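Side-chain contact in FMN-dependent nitronate monooxygenase (Shewanella oneidensis, PDB 5LSM), which probably uses flavin mononucleotide and oxygen to oxidise propionate 3-nitronate to 3-oxopropanoate, a detoxifying reaction of class I nitronate monooxygenases: residues G39-C43 / A44-L48. Residues are numbered along the deposited sequence; the frame is centred on the assembly and turned at random.
Sequences GSLPC and AMLSL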
# COMPACT_ATOMS: atom_id res chain seq x y z
N GLY A 39 10.38 16.61 -17.64
CA GLY A 39 9.02 16.59 -18.18
C GLY A 39 8.79 15.39 -19.06
O GLY A 39 9.73 14.85 -19.63
N SER A 40 7.53 14.97 -19.19
CA SER A 40 7.21 13.69 -19.79
C SER A 40 6.03 13.80 -20.74
O SER A 40 5.01 14.41 -20.40
CB SER A 40 6.88 12.66 -18.71
OG SER A 40 7.97 12.46 -17.82
N LEU A 41 6.19 13.22 -21.93
CA LEU A 41 5.12 13.13 -22.92
C LEU A 41 4.58 11.70 -22.94
O LEU A 41 5.31 10.76 -23.27
CB LEU A 41 5.63 13.53 -24.32
CG LEU A 41 4.60 13.48 -25.46
CD1 LEU A 41 3.44 14.42 -25.23
CD2 LEU A 41 5.23 13.78 -26.82
N PRO A 42 3.34 11.53 -22.47
CA PRO A 42 2.68 10.23 -22.62
C PRO A 42 2.32 9.98 -24.08
O PRO A 42 1.66 10.82 -24.69
CB PRO A 42 1.43 10.37 -21.75
CG PRO A 42 1.12 11.84 -21.73
CD PRO A 42 2.42 12.56 -21.93
N CYS A 43 2.81 8.88 -24.65
CA CYS A 43 2.57 8.57 -26.06
C CYS A 43 1.65 7.40 -26.33
O CYS A 43 1.36 7.11 -27.47
CB CYS A 43 3.90 8.33 -26.78
SG CYS A 43 4.95 9.77 -26.66
N ALA A 44 1.13 6.75 -25.29
CA ALA A 44 0.34 5.53 -25.49
C ALA A 44 -0.89 5.75 -26.40
O ALA A 44 -1.30 4.85 -27.12
CB ALA A 44 -0.09 4.94 -24.15
N MET A 45 -1.51 6.93 -26.32
CA MET A 45 -2.73 7.19 -27.08
C MET A 45 -2.53 8.08 -28.33
O MET A 45 -3.50 8.53 -28.91
CB MET A 45 -3.76 7.87 -26.18
CG MET A 45 -4.13 7.10 -24.94
SD MET A 45 -5.24 8.06 -23.90
CE MET A 45 -5.93 6.75 -22.89
N LEU A 46 -1.28 8.32 -28.73
CA LEU A 46 -1.01 9.26 -29.84
C LEU A 46 -0.89 8.53 -31.17
O LEU A 46 -0.19 7.55 -31.27
CB LEU A 46 0.30 10.03 -29.57
CG LEU A 46 0.20 11.39 -28.86
CD1 LEU A 46 -0.99 11.47 -27.92
CD2 LEU A 46 1.49 11.72 -28.12
N SER A 47 -1.59 8.99 -32.18
CA SER A 47 -1.27 8.60 -33.56
C SER A 47 0.15 9.05 -33.87
O SER A 47 0.69 9.94 -33.19
CB SER A 47 -2.21 9.28 -34.53
OG SER A 47 -1.91 10.67 -34.54
N LEU A 48 0.72 8.53 -34.96
CA LEU A 48 2.03 8.96 -35.42
C LEU A 48 2.08 10.46 -35.75
O LEU A 48 3.07 11.13 -35.51
CB LEU A 48 2.47 8.14 -36.63
CG LEU A 48 2.79 6.67 -36.30
CD1 LEU A 48 2.94 5.81 -37.56
CD2 LEU A 48 4.03 6.58 -35.42
O HOH W 1 -1.04 9.53 -25.02
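A type I beta turn from C43 to L46 takes the chain out of strand 39-42 of the TIM-barrel-like parallel sheet and toward helix 48-59. Its closing hydrogen bond is L46 N to C43 O, 3.2 Å long and nearly straight at the hydrogen (170°).

L46 folds back over the strand end. Its CB lies 3.7 Å from C43 O, and CD2 reaches 3.6 Å from P42 O and 3.9 Å from C43 CA. The same methyl faces two side chains more loosely: C43 SG at 4.2 Å and L41 CD1 at 4.4 Å. C43 SG, anti to its own carbonyl carbon (chi1 -59°), points off the turn yet keeps that contact with L46 CD2; the C43 side chain also packs on L51 and F70.

A water accepts from M45 N at 2.9 Å and donates weakly to P42 O, bridging the strand end to the turn. Beyond the turn, S47 OG caps A50 N at the start of helix 48-59.

P42 packs on A21, an FMN-binding residue, and the P42 side chain lies about 4 Å from the bound FMN. Beside this cofactor site, the turn is thus closed by one straight backbone bond; the water is held by M45 N but reaches P42 O only weakly, and the L46 methyl adds loose apolar contact with L41 and C43.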